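Uncharacterized protein (Streptococcus mutans, PDB 3L7Y) probably acts as a magnesium-dependent phosphatase of the haloacid dehalogenase-like hydrolase family. Local coordinates at residues S36-A41 with S244-A249; V99-A104 with R181-T186; A137-S142 with L185-K190; V189-S194 with S215-I220. All coordinates share one frame; numbering follows the deposited sequence.

Interaction 1: residues S36-A41 with S244-A249; sequences SVKVIA and SDHLMA
Lys38 and His246 run side by side, pointing the same way, so that the extended lysine chain lies over one face of the imidazole; CD of Lys38 is 4.0 Å above the ring plane of His246, displaced toward its rim. Ser36 O sits at the edge of that ring, in its plane, and this buried carbonyl has no polar partner in the model. Val37 and Met248 instead meet at about a right angle, Val37 CG1 lying 3.8 Å from Met248 CB. The methionine bends at its last torsion (chi3 -77°), which brings CE to 3.9 Å from Val37 CG2. Val39 CG2 and Leu247 CD1 are unusually close; Val39 is also nearly eclipsed, so details there are doubtful.

Lys38 N, just ahead of the strands, meets a lone pair of His246 O at 2.9 Å. The parallel pairing proper follows, Met248 N to Val39 O at 3.0 Å and Ala41 N to Met248 O at 2.8 Å, in the eight-stranded core sheet, where strand 39-42 leads to the magnesium ligand Asp43.

His246 ND1 takes the Thr243 N-H, so it is probably unprotonated. With Lys38 NZ 4.5 Å from His246 NE2, the ring is probably neutral, its proton on NE2.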
loop_
_atom_site.group_PDB
_atom_site.type_symbol
_atom_site.label_atom_id
_atom_site.label_comp_id
_atom_site.label_asym_id
_atom_site.label_seq_id
_atom_site.Cartn_x
_atom_site.Cartn_y
_atom_site.Cartn_z
ATOM N N SER A 36 23.158 6.669 -8.224
ATOM C CA SER A 36 23.042 7.816 -7.324
ATOM C C SER A 36 21.712 7.818 -6.562
ATOM O O SER A 36 20.887 8.708 -6.751
ATOM C CB SER A 36 23.187 9.120 -8.109
ATOM O OG SER A 36 23.100 10.239 -7.245
ATOM N N VAL A 37 21.519 6.833 -5.690
ATOM C CA VAL A 37 20.243 6.650 -4.998
ATOM C C VAL A 37 20.188 7.442 -3.690
ATOM O O VAL A 37 21.089 7.322 -2.858
ATOM C CB VAL A 37 19.988 5.148 -4.710
ATOM C CG1 VAL A 37 18.713 4.959 -3.900
ATOM C CG2 VAL A 37 19.905 4.366 -6.014
ATOM N N LYS A 38 19.130 8.241 -3.517
ATOM C CA LYS A 38 18.929 9.039 -2.302
ATOM C C LYS A 38 17.677 8.643 -1.509
ATOM O O LYS A 38 17.567 8.915 -0.314
ATOM C CB LYS A 38 18.921 10.529 -2.643
ATOM C CG LYS A 38 20.268 10.982 -3.211
ATOM C CD LYS A 38 20.323 12.458 -3.557
ATOM C CE LYS A 38 21.618 12.771 -4.318
ATOM N NZ LYS A 38 21.871 14.233 -4.438
ATOM N N VAL A 39 16.726 8.008 -2.175
ATOM C CA VAL A 39 15.586 7.434 -1.473
ATOM C C VAL A 39 15.309 6.039 -1.999
ATOM O O VAL A 39 15.421 5.781 -3.204
ATOM C CB VAL A 39 14.335 8.378 -1.443
ATOM C CG1 VAL A 39 14.504 9.565 -2.375
ATOM C CG2 VAL A 39 13.032 7.610 -1.676
ATOM N N ILE A 40 15.036 5.128 -1.071
ATOM C CA ILE A 40 14.725 3.746 -1.392
ATOM C C ILE A 40 13.323 3.477 -0.857
ATOM O O ILE A 40 13.060 3.662 0.330
ATOM C CB ILE A 40 15.702 2.783 -0.712
ATOM C CG1 ILE A 40 17.145 3.039 -1.176
ATOM C CG2 ILE A 40 15.296 1.318 -0.967
ATOM C CD1 ILE A 40 18.153 2.127 -0.516
ATOM N N ALA A 41 12.428 3.040 -1.731
ATOM C CA ALA A 41 11.033 2.836 -1.362
ATOM C C ALA A 41 10.651 1.413 -1.656
ATOM O O ALA A 41 10.920 0.910 -2.734
ATOM C CB ALA A 41 10.128 3.799 -2.151
ATOM N N SER A 244 13.214 11.859 -9.478
ATOM C CA SER A 244 12.972 10.441 -9.678
ATOM C C SER A 244 14.240 9.737 -10.135
ATOM O O SER A 244 14.306 8.511 -10.134
ATOM C CB SER A 244 11.855 10.242 -10.695
ATOM O OG SER A 244 12.230 10.810 -11.933
ATOM N N ASP A 245 15.253 10.509 -10.527
ATOM C CA ASP A 245 16.527 9.913 -10.916
ATOM C C ASP A 245 17.270 9.334 -9.716
ATOM O O ASP A 245 18.160 8.492 -9.877
ATOM C CB ASP A 245 17.410 10.919 -11.657
ATOM C CG ASP A 245 16.910 11.213 -13.061
ATOM O OD1 ASP A 245 16.117 10.414 -13.613
ATOM O OD2 ASP A 245 17.314 12.256 -13.612
ATOM N N HIS A 246 16.900 9.784 -8.517
ATOM C CA HIS A 246 17.519 9.309 -7.281
ATOM C C HIS A 246 16.652 8.270 -6.582
ATOM O O HIS A 246 16.977 7.803 -5.485
ATOM C CB HIS A 246 17.731 10.475 -6.311
ATOM C CG HIS A 246 18.196 11.735 -6.972
ATOM N ND1 HIS A 246 17.404 12.860 -7.072
ATOM C CD2 HIS A 246 19.371 12.046 -7.570
ATOM C CE1 HIS A 246 18.075 13.812 -7.695
ATOM N NE2 HIS A 246 19.270 13.344 -8.007
ATOM N N LEU A 247 15.528 7.935 -7.194
ATOM C CA LEU A 247 14.596 6.998 -6.574
ATOM C C LEU A 247 14.873 5.543 -6.967
ATOM O O LEU A 247 14.970 5.211 -8.149
ATOM C CB LEU A 247 13.145 7.396 -6.884
ATOM C CG LEU A 247 12.069 6.511 -6.251
ATOM C CD1 LEU A 247 12.213 6.485 -4.726
ATOM C CD2 LEU A 247 10.680 6.991 -6.629
ATOM N N MET A 248 15.045 4.693 -5.964
ATOM C CA MET A 248 15.028 3.255 -6.162
ATOM C C MET A 248 13.768 2.726 -5.480
ATOM O O MET A 248 13.474 3.121 -4.353
ATOM C CB MET A 248 16.280 2.615 -5.552
ATOM C CG MET A 248 16.245 1.091 -5.472
ATOM S SD MET A 248 17.647 0.419 -4.530
ATOM C CE MET A 248 18.938 0.577 -5.763
ATOM N N ALA A 249 13.030 1.848 -6.156
ATOM C CA ALA A 249 11.738 1.378 -5.661
ATOM C C ALA A 249 11.466 -0.074 -6.034
ATOM O O ALA A 249 11.820 -0.509 -7.132
ATOM C CB ALA A 249 10.625 2.267 -6.192
#

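Interaction 2: residues V99-A104 with R181-T186; sequences VGENGA and RFFKLT
The carboxylate of Glu101 and the ring of Phe183 lie with their planes 24° apart, although the two side chains as wholes cross at about a right angle. Glu101 OE2 comes to 3.6 Å from Phe183 CD1 obliquely, and Ala104 O also approaches the ring obliquely. At the root of the phenylalanine, Glu101 CG is 3.4 Å from Phe183 CB. Ala104 CB approaches from the same side of the ring plane, 4.2 Å from Phe183 CD2, and Phe117 stacks with the same ring.

The other oxygen of the carboxylate makes a salt bridge, Glu101 OE1 to Lys184 NZ, at 2.8 Å. The ammonium meets OE1 from above, 37° out of the carboxylate plane. A bend at the end of the lysine chain (chi4 -64°) folds NZ back over this oxygen, while Lys184 CG passes 3.3 Å from OE1. Ser142 OG also bonds to OE1, and Ser79 O accepts from NZ, so both charged groups are gripped more than once.

Glu101 and Asn102 form a tight turn closed by Gly103 N to Gly100 O at 2.9 Å. Asp221 and Asn255 hold the Asn102 side chain, about 8 Å from the bound magnesium ion. The contact joins core sheet to cap sheet at the domain interface: the turn follows strand 97-100, flanked by helix 229-239, and faces strand 182-188, which packs on helix 120-133.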
loop_
_atom_site.group_PDB
_atom_site.type_symbol
_atom_site.label_atom_id
_atom_site.label_comp_id
_atom_site.label_asym_id
_atom_site.label_seq_id
_atom_site.Cartn_x
_atom_site.Cartn_y
_atom_site.Cartn_z
ATOM N N VAL A 99 4.506 5.266 3.863
ATOM C CA VAL A 99 3.368 5.632 3.022
ATOM C C VAL A 99 2.350 4.509 3.175
ATOM O O VAL A 99 2.594 3.379 2.719
ATOM C CB VAL A 99 3.782 5.777 1.531
ATOM C CG1 VAL A 99 2.552 6.061 0.643
ATOM C CG2 VAL A 99 4.820 6.879 1.376
ATOM N N GLY A 100 1.235 4.797 3.853
ATOM C CA GLY A 100 0.185 3.809 4.023
ATOM C C GLY A 100 -1.061 4.141 3.217
ATOM O O GLY A 100 -1.175 5.240 2.691
ATOM N N GLU A 101 -2.002 3.201 3.140
ATOM C CA GLU A 101 -3.273 3.421 2.437
ATOM C C GLU A 101 -3.062 3.672 0.936
ATOM O O GLU A 101 -3.928 4.231 0.253
ATOM C CB GLU A 101 -4.064 4.570 3.070
ATOM C CG GLU A 101 -4.095 4.579 4.604
ATOM C CD GLU A 101 -4.936 3.475 5.223
ATOM O OE1 GLU A 101 -5.725 2.835 4.507
ATOM O OE2 GLU A 101 -4.803 3.250 6.445
ATOM N N ASN A 102 -1.921 3.205 0.432
ATOM C CA ASN A 102 -1.467 3.450 -0.947
ATOM C C ASN A 102 -0.993 4.863 -1.194
ATOM O O ASN A 102 -0.477 5.165 -2.279
ATOM C CB ASN A 102 -2.522 3.077 -1.997
ATOM C CG ASN A 102 -2.895 1.611 -1.956
ATOM O OD1 ASN A 102 -2.072 0.738 -2.218
ATOM N ND2 ASN A 102 -4.142 1.332 -1.611
ATOM N N GLY A 103 -1.145 5.733 -0.200
ATOM C CA GLY A 103 -0.697 7.102 -0.389
ATOM C C GLY A 103 -1.328 8.204 0.441
ATOM O O GLY A 103 -0.667 9.200 0.723
ATOM N N ALA A 104 -2.598 8.043 0.817
ATOM C CA ALA A 104 -3.334 9.099 1.512
ATOM C C ALA A 104 -2.771 9.399 2.898
ATOM O O ALA A 104 -3.034 10.470 3.455
ATOM C CB ALA A 104 -4.823 8.736 1.625
ATOM N N ARG A 181 -12.812 8.767 10.743
ATOM C CA ARG A 181 -12.394 9.281 9.443
ATOM C C ARG A 181 -11.688 8.153 8.696
ATOM O O ARG A 181 -10.960 7.359 9.299
ATOM C CB ARG A 181 -11.448 10.463 9.623
ATOM C CG ARG A 181 -11.882 11.418 10.728
ATOM C CD ARG A 181 -10.704 11.801 11.615
ATOM N NE ARG A 181 -10.165 13.113 11.284
ATOM C CZ ARG A 181 -9.041 13.610 11.792
ATOM N NH1 ARG A 181 -8.318 12.894 12.643
ATOM N NH2 ARG A 181 -8.629 14.817 11.433
ATOM N N PHE A 182 -11.896 8.098 7.382
ATOM C CA PHE A 182 -11.495 6.942 6.595
ATOM C C PHE A 182 -10.501 7.296 5.496
ATOM O O PHE A 182 -10.705 8.242 4.731
ATOM C CB PHE A 182 -12.730 6.258 5.996
ATOM C CG PHE A 182 -13.738 5.839 7.022
ATOM C CD1 PHE A 182 -14.835 6.635 7.295
ATOM C CD2 PHE A 182 -13.576 4.659 7.728
ATOM C CE1 PHE A 182 -15.759 6.261 8.247
ATOM C CE2 PHE A 182 -14.500 4.275 8.681
ATOM C CZ PHE A 182 -15.590 5.081 8.944
ATOM N N PHE A 183 -9.432 6.513 5.408
ATOM C CA PHE A 183 -8.414 6.730 4.380
ATOM C C PHE A 183 -8.758 6.051 3.067
ATOM O O PHE A 183 -8.447 6.567 1.983
ATOM C CB PHE A 183 -7.079 6.184 4.848
ATOM C CG PHE A 183 -6.401 7.028 5.871
ATOM C CD1 PHE A 183 -6.102 6.507 7.125
ATOM C CD2 PHE A 183 -6.041 8.331 5.582
ATOM C CE1 PHE A 183 -5.441 7.279 8.071
ATOM C CE2 PHE A 183 -5.408 9.115 6.533
ATOM C CZ PHE A 183 -5.088 8.579 7.772
ATOM N N LYS A 184 -9.361 4.870 3.171
ATOM C CA LYS A 184 -9.663 4.057 2.003
ATOM C C LYS A 184 -10.728 3.024 2.346
ATOM O O LYS A 184 -11.077 2.844 3.519
ATOM C CB LYS A 184 -8.393 3.337 1.525
ATOM C CG LYS A 184 -8.051 2.059 2.307
ATOM C CD LYS A 184 -6.904 1.294 1.619
ATOM C CE LYS A 184 -6.582 -0.034 2.301
ATOM N NZ LYS A 184 -6.075 0.157 3.685
ATOM N N LEU A 185 -11.249 2.354 1.324
ATOM C CA LEU A 185 -12.039 1.144 1.533
ATOM C C LEU A 185 -11.367 -0.036 0.862
ATOM O O LEU A 185 -10.541 0.135 -0.026
ATOM C CB LEU A 185 -13.448 1.266 0.949
ATOM C CG LEU A 185 -14.203 2.596 1.004
ATOM C CD1 LEU A 185 -15.648 2.338 0.617
ATOM C CD2 LEU A 185 -14.104 3.203 2.382
ATOM N N THR A 186 -11.757 -1.241 1.247
ATOM C CA THR A 186 -11.238 -2.420 0.577
ATOM C C THR A 186 -12.366 -3.364 0.197
ATOM O O THR A 186 -13.264 -3.633 0.996
ATOM C CB THR A 186 -10.185 -3.152 1.437
ATOM O OG1 THR A 186 -9.060 -2.287 1.666
ATOM C CG2 THR A 186 -9.709 -4.417 0.728
#

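Interaction 3: residues A137-S142 with L185-K190; sequences AVIALS and LTLQVK
An antiparallel strand pair within the mixed sheet of the cap, the second alpha/beta unit of this haloacid dehalogenase-like fold, brings Val138, Ile139, Ala140 and Leu141 against Gln188, Leu187, Thr186 and Leu185. The strand axes run at 158°. Val138 and Gln188 exchange two bonds, 3.1 Å from Val138 N to Gln188 O and 2.9 Å from Gln188 N to Val138 O. Ala140 and Thr186 do the same, Ala140 N to Thr186 O at 2.9 Å and Thr186 N to Ala140 O at 2.7 Å. The non-hydrogen-bonded pair Ile139-Leu187 lies between them and Leu141-Leu185 follows beyond Ala140-Thr186; in both, the side chains lie alongside and point the same way. Ile139 CG1 touches Leu187 CD2 at 3.7 Å, and Leu141 CD2 presses tightly on Leu185 CD2 at 3.5 Å. Beyond the strand end, Ala137 CB rests on Val189 CG1, 3.8 Å away. On the reverse face the extended Gln188 chain runs beside Val138, with OE1 4.0 Å from Val138 CG2, while Thr186 OG1 is bound to Asp221.

The face of Ile139, Leu141 and Leu185 packs on helix 120-133; that of Val138, Ala140 and Gln188 packs on helix 155-161. Strands 147-150 and 219-224 flank the pair.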
loop_
_atom_site.group_PDB
_atom_site.type_symbol
_atom_site.label_atom_id
_atom_site.label_comp_id
_atom_site.label_asym_id
_atom_site.label_seq_id
_atom_site.Cartn_x
_atom_site.Cartn_y
_atom_site.Cartn_z
ATOM N N ALA A 137 -19.245 -8.524 -3.242
ATOM C CA ALA A 137 -18.019 -7.931 -2.699
ATOM C C ALA A 137 -18.158 -7.676 -1.207
ATOM O O ALA A 137 -19.137 -7.085 -0.758
ATOM C CB ALA A 137 -17.651 -6.652 -3.420
ATOM N N VAL A 138 -17.176 -8.140 -0.441
ATOM C CA VAL A 138 -17.103 -7.814 0.975
ATOM C C VAL A 138 -16.464 -6.442 1.139
ATOM O O VAL A 138 -15.364 -6.176 0.621
ATOM C CB VAL A 138 -16.298 -8.865 1.769
ATOM C CG1 VAL A 138 -16.196 -8.450 3.226
ATOM C CG2 VAL A 138 -16.971 -10.227 1.663
ATOM N N ILE A 139 -17.150 -5.572 1.869
ATOM C CA ILE A 139 -16.714 -4.197 2.012
ATOM C C ILE A 139 -16.086 -3.933 3.372
ATOM O O ILE A 139 -16.723 -4.107 4.410
ATOM C CB ILE A 139 -17.898 -3.218 1.834
ATOM C CG1 ILE A 139 -18.510 -3.351 0.426
ATOM C CG2 ILE A 139 -17.447 -1.790 2.116
ATOM C CD1 ILE A 139 -19.927 -2.714 0.288
ATOM N N ALA A 140 -14.841 -3.483 3.367
ATOM C CA ALA A 140 -14.194 -3.072 4.605
ATOM C C ALA A 140 -13.762 -1.607 4.544
ATOM O O ALA A 140 -13.217 -1.144 3.539
ATOM C CB ALA A 140 -13.020 -3.973 4.920
ATOM N N LEU A 141 -14.039 -0.874 5.619
ATOM C CA LEU A 141 -13.654 0.529 5.715
ATOM C C LEU A 141 -12.382 0.653 6.547
ATOM O O LEU A 141 -12.279 0.074 7.635
ATOM C CB LEU A 141 -14.776 1.337 6.350
ATOM C CG LEU A 141 -16.167 0.991 5.846
ATOM C CD1 LEU A 141 -17.244 1.710 6.658
ATOM C CD2 LEU A 141 -16.263 1.344 4.373
ATOM N N SER A 142 -11.409 1.393 6.033
ATOM C CA SER A 142 -10.136 1.544 6.719
ATOM C C SER A 142 -10.049 2.936 7.343
ATOM O O SER A 142 -9.797 3.921 6.646
ATOM C CB SER A 142 -8.963 1.270 5.758
ATOM O OG SER A 142 -7.714 1.315 6.429
ATOM N N LEU A 185 -11.249 2.354 1.324
ATOM C CA LEU A 185 -12.039 1.144 1.533
ATOM C C LEU A 185 -11.367 -0.036 0.862
ATOM O O LEU A 185 -10.541 0.135 -0.026
ATOM C CB LEU A 185 -13.448 1.266 0.949
ATOM C CG LEU A 185 -14.203 2.596 1.004
ATOM C CD1 LEU A 185 -15.648 2.338 0.617
ATOM C CD2 LEU A 185 -14.104 3.203 2.382
ATOM N N THR A 186 -11.757 -1.241 1.247
ATOM C CA THR A 186 -11.238 -2.420 0.577
ATOM C C THR A 186 -12.366 -3.364 0.197
ATOM O O THR A 186 -13.264 -3.633 0.996
ATOM C CB THR A 186 -10.185 -3.152 1.437
ATOM O OG1 THR A 186 -9.060 -2.287 1.666
ATOM C CG2 THR A 186 -9.709 -4.417 0.728
ATOM N N LEU A 187 -12.339 -3.844 -1.039
ATOM C CA LEU A 187 -13.282 -4.860 -1.449
ATOM C C LEU A 187 -12.568 -6.195 -1.544
ATOM O O LEU A 187 -11.488 -6.287 -2.130
ATOM C CB LEU A 187 -13.907 -4.519 -2.796
ATOM C CG LEU A 187 -14.638 -3.183 -2.946
ATOM C CD1 LEU A 187 -15.407 -3.179 -4.248
ATOM C CD2 LEU A 187 -15.572 -2.959 -1.765
ATOM N N GLN A 188 -13.170 -7.231 -0.973
ATOM C CA GLN A 188 -12.679 -8.579 -1.222
ATOM C C GLN A 188 -13.577 -9.207 -2.265
ATOM O O GLN A 188 -14.802 -9.284 -2.088
ATOM C CB GLN A 188 -12.649 -9.429 0.051
ATOM C CG GLN A 188 -11.890 -10.741 -0.142
ATOM C CD GLN A 188 -12.278 -11.781 0.882
ATOM O OE1 GLN A 188 -13.454 -12.089 1.052
ATOM N NE2 GLN A 188 -11.290 -12.332 1.570
ATOM N N VAL A 189 -12.965 -9.634 -3.363
ATOM C CA VAL A 189 -13.704 -10.031 -4.545
ATOM C C VAL A 189 -12.986 -11.199 -5.186
ATOM O O VAL A 189 -11.820 -11.448 -4.885
ATOM C CB VAL A 189 -13.739 -8.881 -5.561
ATOM C CG1 VAL A 189 -14.363 -7.640 -4.939
ATOM C CG2 VAL A 189 -12.342 -8.565 -6.037
ATOM N N LYS A 190 -13.685 -11.923 -6.052
ATOM C CA LYS A 190 -13.040 -12.940 -6.868
ATOM C C LYS A 190 -12.050 -12.245 -7.798
ATOM O O LYS A 190 -12.401 -11.267 -8.461
ATOM C CB LYS A 190 -14.083 -13.713 -7.678
ATOM C CG LYS A 190 -14.676 -14.902 -6.947
ATOM C CD LYS A 190 -15.784 -15.569 -7.753
#

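Interaction 4: residues V189-S194 with S215-I220; sequences VKEEES and SGFGYI
Gly218 lies at the third position of a type II turn from Gly216 to Tyr219, with a positive phi of 80°, and its CA comes within 4.2 Å of that of Glu191. Here Val189 N donates to Gly218 O at 3.0 Å, a nearly straight bond whose donor stands well above the carbonyl plane.

Glu191 does most of the side-chain work. Its chain starts with CG opposite the backbone N (chi1 -178°) and then bends at chi2, which turns the carboxylate toward the turn. Glu191 OE2 accepts the Gly218 N-H at 2.9 Å, met from above the carboxylate plane. Glu191 CB lies 3.8 Å from the ring centroid of Phe217 and 19° off its normal, a CH-pi contact. The carboxylate thus bonds the turn backbone while the aliphatic part covers one face of the ring.

A water lies between the two segments, 2.6 Å from Ser194 OG and also within bonding distance of Glu191 OE2 and Tyr219 O. It ties the start of helix 194-202 to the edge of the hairpin. Next to Ser194, Ile220 CD1 packs on Ser194 O at 3.6 Å. The Ile220 and Val189 side chains cross at about a right angle, CD1 of Ile220 touching CG2 of Val189, with Ile197 of the helix closing on both.

The arrangement is that of a beta hairpin, its strands 210-214 and 219-224 antiparallel, docked on the strand-to-helix loop that leaves strand 182-188. Gly216 comes to about 6 Å from the bound magnesium ion, measured from its CA, consistent with a cap loop reaching over the metal site of the core domain.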
loop_
_atom_site.group_PDB
_atom_site.type_symbol
_atom_site.label_atom_id
_atom_site.label_comp_id
_atom_site.label_asym_id
_atom_site.label_seq_id
_atom_site.Cartn_x
_atom_site.Cartn_y
_atom_site.Cartn_z
ATOM N N VAL A 189 -12.965 -9.634 -3.363
ATOM C CA VAL A 189 -13.704 -10.031 -4.545
ATOM C C VAL A 189 -12.986 -11.199 -5.186
ATOM O O VAL A 189 -11.820 -11.448 -4.885
ATOM C CB VAL A 189 -13.739 -8.881 -5.561
ATOM C CG1 VAL A 189 -14.363 -7.640 -4.939
ATOM C CG2 VAL A 189 -12.342 -8.565 -6.037
ATOM N N LYS A 190 -13.685 -11.923 -6.052
ATOM C CA LYS A 190 -13.040 -12.940 -6.868
ATOM C C LYS A 190 -12.050 -12.245 -7.798
ATOM O O LYS A 190 -12.401 -11.267 -8.461
ATOM C CB LYS A 190 -14.083 -13.713 -7.678
ATOM C CG LYS A 190 -14.676 -14.902 -6.947
ATOM C CD LYS A 190 -15.784 -15.569 -7.753
ATOM N N GLU A 191 -10.811 -12.726 -7.846
ATOM C CA GLU A 191 -9.812 -12.080 -8.687
ATOM C C GLU A 191 -10.326 -11.913 -10.118
ATOM O O GLU A 191 -9.973 -10.953 -10.801
ATOM C CB GLU A 191 -8.476 -12.849 -8.667
ATOM C CG GLU A 191 -7.355 -12.209 -9.497
ATOM C CD GLU A 191 -7.077 -10.752 -9.121
ATOM O OE1 GLU A 191 -6.274 -10.092 -9.810
ATOM O OE2 GLU A 191 -7.657 -10.256 -8.136
ATOM N N GLU A 192 -11.184 -12.830 -10.564
ATOM C CA GLU A 192 -11.625 -12.811 -11.959
ATOM C C GLU A 192 -12.692 -11.753 -12.255
ATOM O O GLU A 192 -12.978 -11.477 -13.413
ATOM C CB GLU A 192 -12.082 -14.198 -12.445
ATOM C CG GLU A 192 -13.265 -14.800 -11.713
ATOM C CD GLU A 192 -12.858 -15.891 -10.730
ATOM O OE1 GLU A 192 -13.761 -16.594 -10.219
ATOM O OE2 GLU A 192 -11.643 -16.046 -10.467
ATOM N N GLU A 193 -13.279 -11.166 -11.214
ATOM C CA GLU A 193 -14.288 -10.120 -11.403
ATOM C C GLU A 193 -13.684 -8.760 -11.087
ATOM O O GLU A 193 -14.342 -7.723 -11.197
ATOM C CB GLU A 193 -15.509 -10.389 -10.523
ATOM C CG GLU A 193 -16.396 -11.493 -11.069
ATOM C CD GLU A 193 -17.450 -11.972 -10.090
ATOM O OE1 GLU A 193 -17.361 -11.641 -8.884
ATOM O OE2 GLU A 193 -18.369 -12.693 -10.536
ATOM N N SER A 194 -12.413 -8.791 -10.705
ATOM C CA SER A 194 -11.713 -7.624 -10.206
ATOM C C SER A 194 -11.706 -6.475 -11.197
ATOM O O SER A 194 -12.069 -5.353 -10.837
ATOM C CB SER A 194 -10.278 -7.987 -9.855
ATOM O OG SER A 194 -9.559 -6.843 -9.428
ATOM N N SER A 215 -4.820 -4.204 -5.087
ATOM C CA SER A 215 -3.883 -4.253 -3.978
ATOM C C SER A 215 -3.634 -5.687 -3.518
ATOM O O SER A 215 -3.333 -5.925 -2.348
ATOM C CB SER A 215 -4.427 -3.439 -2.800
ATOM O OG SER A 215 -5.668 -3.962 -2.354
ATOM N N GLY A 216 -3.781 -6.643 -4.426
ATOM C CA GLY A 216 -3.533 -8.036 -4.098
ATOM C C GLY A 216 -4.510 -8.975 -4.775
ATOM O O GLY A 216 -5.535 -8.542 -5.309
ATOM N N PHE A 217 -4.189 -10.265 -4.754
ATOM C CA PHE A 217 -5.040 -11.283 -5.361
ATOM C C PHE A 217 -6.378 -11.344 -4.627
ATOM O O PHE A 217 -6.438 -11.664 -3.438
ATOM C CB PHE A 217 -4.341 -12.649 -5.348
ATOM C CG PHE A 217 -5.051 -13.701 -6.155
ATOM C CD1 PHE A 217 -5.948 -14.574 -5.551
ATOM C CD2 PHE A 217 -4.828 -13.815 -7.517
ATOM C CE1 PHE A 217 -6.609 -15.544 -6.293
ATOM C CE2 PHE A 217 -5.483 -14.786 -8.269
ATOM C CZ PHE A 217 -6.373 -15.651 -7.656
ATOM N N GLY A 218 -7.449 -11.003 -5.332
ATOM C CA GLY A 218 -8.768 -10.971 -4.731
ATOM C C GLY A 218 -9.066 -9.722 -3.914
ATOM O O GLY A 218 -9.999 -9.725 -3.110
ATOM N N TYR A 219 -8.300 -8.652 -4.120
ATOM C CA TYR A 219 -8.519 -7.398 -3.379
ATOM C C TYR A 219 -8.510 -6.140 -4.254
ATOM O O TYR A 219 -7.723 -6.024 -5.197
ATOM C CB TYR A 219 -7.496 -7.241 -2.244
ATOM C CG TYR A 219 -7.659 -8.254 -1.139
ATOM C CD1 TYR A 219 -6.868 -9.399 -1.098
ATOM C CD2 TYR A 219 -8.614 -8.076 -0.143
ATOM C CE1 TYR A 219 -7.017 -10.332 -0.092
ATOM C CE2 TYR A 219 -8.773 -9.005 0.870
ATOM C CZ TYR A 219 -7.969 -10.129 0.888
ATOM O OH TYR A 219 -8.118 -11.056 1.881
ATOM N N ILE A 220 -9.400 -5.200 -3.935
ATOM C CA ILE A 220 -9.403 -3.888 -4.569
ATOM C C ILE A 220 -9.446 -2.828 -3.478
ATOM O O ILE A 220 -10.349 -2.834 -2.635
ATOM C CB ILE A 220 -10.654 -3.678 -5.432
ATOM C CG1 ILE A 220 -10.677 -4.617 -6.636
ATOM C CG2 ILE A 220 -10.751 -2.226 -5.877
ATOM C CD1 ILE A 220 -12.077 -4.759 -7.241
HETATM O O HOH W 1 -7.744 -7.373 -7.656
#

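Overall arrangement
Interactions 1, 2 and 3 are buried; interaction 4 is only partly so. Interactions 1 and 3 both join neighbouring strands, but in different sheets: parallel in the eight-stranded sheet, antiparallel in the six-stranded one, with centres about 32 Å apart on opposite sides of the chain's centre. Interaction 2 bridges the two sheets, lies nearest the middle of the chain and replaces strand pairing with a buried salt bridge. It shares Leu185 and Thr186 with interaction 3, where Ser142 O also meets Phe183 N. Interaction 4 relies on a turn, a carboxylate and water; Leu187 N to Ile220 O links it to interaction 3. Strand 182-188 and the loop after it therefore thread interactions 2 to 4 together.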